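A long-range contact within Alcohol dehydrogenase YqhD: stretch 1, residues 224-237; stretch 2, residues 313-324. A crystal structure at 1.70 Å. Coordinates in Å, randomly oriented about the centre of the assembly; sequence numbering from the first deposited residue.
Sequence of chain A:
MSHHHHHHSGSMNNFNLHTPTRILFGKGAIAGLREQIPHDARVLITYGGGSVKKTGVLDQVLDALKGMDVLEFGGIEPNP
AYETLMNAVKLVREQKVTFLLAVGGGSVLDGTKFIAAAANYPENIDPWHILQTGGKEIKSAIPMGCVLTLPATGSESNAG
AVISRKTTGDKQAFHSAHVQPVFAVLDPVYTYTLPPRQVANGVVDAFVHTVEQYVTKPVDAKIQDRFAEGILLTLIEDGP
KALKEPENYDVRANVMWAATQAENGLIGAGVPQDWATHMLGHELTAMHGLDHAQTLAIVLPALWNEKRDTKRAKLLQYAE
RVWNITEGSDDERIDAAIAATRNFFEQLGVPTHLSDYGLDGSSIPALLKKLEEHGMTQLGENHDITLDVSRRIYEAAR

Stretch 1 (224-237) QDRFAEGILLTLIE
Stretch 2 313-324: AKLLQYAERVWN

Two arginines lie face to face where these helices of alcohol dehydrogenase YqhD meet: the guanidinium of Arg 226 (m, m, t, chi4 179°) stacks flat on that of Arg 321 (m, m, t, chi4 92°), centres 3.5 Å apart and planes at 7°. Like charges can approach so closely when carboxylate is at hand, and here Arg 321 NH1 donates to OE1 of Glu 229 (m, t) at 3.0 Å, a salt bridge at the guanidinium edge that leaves its face free for stacking.

Residues 224-237 are helical throughout; the second helix spans 313 onward, and Asn 324 has left it (phi 58°, psi 33°). The axes, 9.4 Å apart at closest, run in broadly the same sense, crossing at -54°. They splay at Asp 225 and Gln 317 (CA-CA 9.3 Å) and close at Leu 233 and Val 322 (CA-CA 5.8 Å).

Polar side chains fill the wide end. Lys 314, m at all four chi angles, curls its NZ to 2.7 Å from Asp 225 OD1 in a second salt bridge. Extended Gln 317 (t, t) donates NE2 to Glu 229 OE2 at 2.9 Å, while a water donates to both Asp 225 OD2 (2.8 Å) and Gln 317 OE1 (2.7 Å).

Apolar side chains meet at the narrow end, where Leu 233 CD2 also rests 3.3 Å from Val 322 O. Val 322 (t) places CG2 4.0 Å from Leu 232 CD1 and CG1 3.4 Å from Ile 236 CD1. That same Ile 236 methyl (m, t) lies over the six-membered ring of Trp 323 (m, chi2 104°) in a CH-π contact, CD1 3.9 Å from the centroid.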

# COMPACT_ATOMS: atom_id res chain seq x y z
N GLN A 224 4.33 4.73 -19.20
CA GLN A 224 3.50 4.25 -18.08
C GLN A 224 3.07 2.80 -18.28
O GLN A 224 3.13 1.99 -17.33
CB GLN A 224 2.27 5.15 -17.90
CG GLN A 224 2.60 6.55 -17.41
CD GLN A 224 2.80 7.55 -18.56
OE1 GLN A 224 3.35 7.22 -19.61
NE2 GLN A 224 2.31 8.78 -18.36
N ASP A 225 2.64 2.47 -19.49
CA ASP A 225 2.27 1.09 -19.82
C ASP A 225 3.46 0.14 -19.71
O ASP A 225 3.34 -0.92 -19.09
CB ASP A 225 1.67 0.99 -21.23
CG ASP A 225 0.23 1.49 -21.31
OD1 ASP A 225 -0.46 1.57 -20.27
OD2 ASP A 225 -0.21 1.80 -22.44
N ARG A 226 4.59 0.50 -20.30
CA ARG A 226 5.76 -0.38 -20.24
C ARG A 226 6.22 -0.59 -18.79
O ARG A 226 6.65 -1.68 -18.43
CB ARG A 226 6.93 0.18 -21.06
CG ARG A 226 6.77 0.09 -22.57
CD ARG A 226 6.68 -1.35 -23.09
NE ARG A 226 6.66 -1.37 -24.55
CZ ARG A 226 6.60 -2.47 -25.30
NH1 ARG A 226 6.62 -3.67 -24.72
NH2 ARG A 226 6.57 -2.37 -26.63
N PHE A 227 6.16 0.46 -17.98
CA PHE A 227 6.70 0.35 -16.62
C PHE A 227 5.76 -0.52 -15.78
O PHE A 227 6.22 -1.38 -15.02
CB PHE A 227 6.87 1.72 -15.99
CG PHE A 227 8.11 2.48 -16.47
CD1 PHE A 227 8.80 2.09 -17.60
CD2 PHE A 227 8.56 3.57 -15.75
CE1 PHE A 227 9.93 2.79 -18.02
CE2 PHE A 227 9.70 4.27 -16.16
CZ PHE A 227 10.38 3.87 -17.29
N ALA A 228 4.46 -0.31 -15.95
CA ALA A 228 3.45 -1.15 -15.29
C ALA A 228 3.64 -2.61 -15.69
O ALA A 228 3.70 -3.49 -14.83
CB ALA A 228 2.04 -0.67 -15.64
N GLU A 229 3.76 -2.85 -16.99
CA GLU A 229 4.01 -4.19 -17.52
C GLU A 229 5.27 -4.80 -16.91
O GLU A 229 5.28 -5.98 -16.51
CB GLU A 229 4.11 -4.14 -19.05
CG GLU A 229 2.75 -4.00 -19.70
CD GLU A 229 2.79 -3.36 -21.09
OE1 GLU A 229 3.89 -3.27 -21.68
OE2 GLU A 229 1.72 -2.95 -21.59
N GLY A 230 6.31 -3.99 -16.80
CA GLY A 230 7.58 -4.42 -16.21
C GLY A 230 7.44 -4.84 -14.76
O GLY A 230 8.03 -5.85 -14.34
N ILE A 231 6.70 -4.06 -13.99
CA ILE A 231 6.44 -4.41 -12.59
C ILE A 231 5.72 -5.76 -12.51
O ILE A 231 6.11 -6.64 -11.72
CB ILE A 231 5.61 -3.31 -11.87
CG1 ILE A 231 6.44 -2.03 -11.70
CG2 ILE A 231 5.09 -3.82 -10.50
CD1 ILE A 231 5.63 -0.79 -11.38
N LEU A 232 4.68 -5.92 -13.33
CA LEU A 232 3.84 -7.12 -13.29
C LEU A 232 4.67 -8.35 -13.67
O LEU A 232 4.63 -9.38 -12.99
CB LEU A 232 2.64 -6.96 -14.23
CG LEU A 232 1.69 -5.83 -13.82
CD1 LEU A 232 0.67 -5.55 -14.91
CD2 LEU A 232 0.96 -6.21 -12.52
N LEU A 233 5.45 -8.24 -14.74
CA LEU A 233 6.32 -9.32 -15.18
C LEU A 233 7.31 -9.73 -14.09
O LEU A 233 7.58 -10.92 -13.89
CB LEU A 233 7.06 -8.89 -16.46
CG LEU A 233 6.15 -8.96 -17.70
CD1 LEU A 233 6.70 -8.05 -18.80
CD2 LEU A 233 6.02 -10.38 -18.19
N THR A 234 7.87 -8.75 -13.40
CA THR A 234 8.83 -9.00 -12.32
C THR A 234 8.16 -9.72 -11.14
O THR A 234 8.72 -10.64 -10.57
CB THR A 234 9.46 -7.68 -11.84
OG1 THR A 234 10.15 -7.07 -12.95
CG2 THR A 234 10.47 -7.95 -10.73
N LEU A 235 6.97 -9.27 -10.77
CA LEU A 235 6.25 -9.90 -9.66
C LEU A 235 5.86 -11.34 -10.01
O LEU A 235 5.89 -12.23 -9.15
CB LEU A 235 5.01 -9.08 -9.30
CG LEU A 235 5.26 -7.72 -8.64
CD1 LEU A 235 3.96 -6.91 -8.49
CD2 LEU A 235 5.96 -7.87 -7.28
N ILE A 236 5.48 -11.58 -11.26
CA ILE A 236 5.09 -12.94 -11.67
C ILE A 236 6.30 -13.87 -11.67
O ILE A 236 6.22 -15.03 -11.25
CB ILE A 236 4.41 -12.94 -13.05
CG1 ILE A 236 3.03 -12.31 -12.93
CG2 ILE A 236 4.31 -14.35 -13.61
CD1 ILE A 236 2.45 -11.82 -14.25
N GLU A 237 7.45 -13.34 -12.09
CA GLU A 237 8.65 -14.17 -12.12
C GLU A 237 9.23 -14.43 -10.73
O GLU A 237 9.49 -15.59 -10.39
CB GLU A 237 9.74 -13.53 -13.00
CG GLU A 237 10.97 -14.44 -13.10
CD GLU A 237 11.88 -14.08 -14.26
OE1 GLU A 237 11.63 -13.05 -14.94
OE2 GLU A 237 12.85 -14.84 -14.51
N ALA A 313 -9.52 -3.20 -24.38
CA ALA A 313 -8.22 -2.95 -25.00
C ALA A 313 -7.05 -3.22 -24.05
O ALA A 313 -6.08 -3.87 -24.44
CB ALA A 313 -8.15 -1.52 -25.52
N LYS A 314 -7.15 -2.74 -22.81
CA LYS A 314 -6.04 -2.94 -21.88
C LYS A 314 -6.00 -4.37 -21.35
O LYS A 314 -4.93 -4.86 -21.01
CB LYS A 314 -6.10 -1.93 -20.72
CG LYS A 314 -5.91 -0.45 -21.16
CD LYS A 314 -4.62 -0.21 -21.97
CE LYS A 314 -3.32 -0.39 -21.15
NZ LYS A 314 -3.07 0.73 -20.20
N LEU A 315 -7.14 -5.06 -21.28
CA LEU A 315 -7.10 -6.48 -20.95
C LEU A 315 -6.36 -7.28 -22.02
O LEU A 315 -5.60 -8.19 -21.71
CB LEU A 315 -8.52 -7.03 -20.76
CG LEU A 315 -9.12 -6.72 -19.39
CD1 LEU A 315 -10.65 -6.89 -19.43
CD2 LEU A 315 -8.49 -7.64 -18.33
N LEU A 316 -6.57 -6.93 -23.29
CA LEU A 316 -5.86 -7.62 -24.36
C LEU A 316 -4.38 -7.26 -24.38
O LEU A 316 -3.52 -8.11 -24.68
CB LEU A 316 -6.50 -7.27 -25.72
CG LEU A 316 -7.90 -7.84 -25.92
CD1 LEU A 316 -8.55 -7.18 -27.14
CD2 LEU A 316 -7.84 -9.33 -26.09
N GLN A 317 -4.06 -6.01 -24.07
CA GLN A 317 -2.67 -5.59 -24.00
C GLN A 317 -1.96 -6.31 -22.85
O GLN A 317 -0.84 -6.79 -23.00
CB GLN A 317 -2.54 -4.07 -23.84
CG GLN A 317 -1.09 -3.57 -23.87
CD GLN A 317 -0.97 -2.06 -23.99
OE1 GLN A 317 -1.88 -1.40 -24.49
NE2 GLN A 317 0.15 -1.51 -23.54
N TYR A 318 -2.64 -6.38 -21.72
CA TYR A 318 -2.15 -7.08 -20.54
C TYR A 318 -1.91 -8.55 -20.87
O TYR A 318 -0.86 -9.11 -20.53
CB TYR A 318 -3.17 -6.91 -19.40
CG TYR A 318 -3.04 -7.82 -18.19
CD1 TYR A 318 -2.07 -7.58 -17.23
CD2 TYR A 318 -3.94 -8.85 -17.97
CE1 TYR A 318 -1.97 -8.38 -16.09
CE2 TYR A 318 -3.86 -9.66 -16.83
CZ TYR A 318 -2.86 -9.42 -15.90
OH TYR A 318 -2.77 -10.21 -14.78
N ALA A 319 -2.85 -9.16 -21.58
CA ALA A 319 -2.75 -10.58 -21.91
C ALA A 319 -1.52 -10.85 -22.77
O ALA A 319 -0.79 -11.81 -22.53
CB ALA A 319 -3.99 -11.05 -22.62
N GLU A 320 -1.29 -9.99 -23.75
CA GLU A 320 -0.14 -10.14 -24.64
C GLU A 320 1.19 -9.78 -23.96
O GLU A 320 2.15 -10.56 -23.99
CB GLU A 320 -0.35 -9.28 -25.89
CG GLU A 320 0.74 -9.40 -26.93
CD GLU A 320 0.37 -8.68 -28.21
OE1 GLU A 320 -0.75 -8.89 -28.72
OE2 GLU A 320 1.19 -7.89 -28.71
N ARG A 321 1.24 -8.60 -23.34
CA ARG A 321 2.50 -8.06 -22.81
C ARG A 321 2.96 -8.74 -21.52
O ARG A 321 4.15 -8.90 -21.29
CB ARG A 321 2.37 -6.56 -22.54
CG ARG A 321 2.16 -5.68 -23.79
CD ARG A 321 3.48 -5.31 -24.43
NE ARG A 321 3.27 -4.51 -25.65
CZ ARG A 321 3.23 -3.18 -25.68
NH1 ARG A 321 3.37 -2.49 -24.56
NH2 ARG A 321 3.04 -2.54 -26.84
N VAL A 322 2.01 -9.14 -20.68
CA VAL A 322 2.38 -9.71 -19.38
C VAL A 322 2.32 -11.24 -19.40
O VAL A 322 3.17 -11.90 -18.81
CB VAL A 322 1.48 -9.13 -18.27
CG1 VAL A 322 1.72 -9.83 -16.93
CG2 VAL A 322 1.72 -7.63 -18.13
N TRP A 323 1.34 -11.81 -20.10
CA TRP A 323 1.15 -13.27 -20.07
C TRP A 323 1.50 -13.99 -21.38
O TRP A 323 1.33 -15.21 -21.48
CB TRP A 323 -0.29 -13.60 -19.68
CG TRP A 323 -0.59 -13.28 -18.25
CD1 TRP A 323 -1.30 -12.22 -17.77
CD2 TRP A 323 -0.15 -14.02 -17.11
NE1 TRP A 323 -1.33 -12.25 -16.40
CE2 TRP A 323 -0.63 -13.35 -15.97
CE3 TRP A 323 0.62 -15.18 -16.94
CZ2 TRP A 323 -0.39 -13.81 -14.67
CZ3 TRP A 323 0.86 -15.64 -15.65
CH2 TRP A 323 0.36 -14.95 -14.54
N ASN A 324 1.95 -13.24 -22.38
CA ASN A 324 2.31 -13.79 -23.68
C ASN A 324 1.14 -14.53 -24.34
O ASN A 324 1.34 -15.51 -25.05
CB ASN A 324 3.52 -14.74 -23.55
CG ASN A 324 4.21 -14.96 -24.89
OD1 ASN A 324 4.15 -14.11 -25.78
ND2 ASN A 324 4.87 -16.11 -25.03
O HOH W 1 1.14 1.45 -24.68
O HOH W 2 -2.46 1.17 -23.99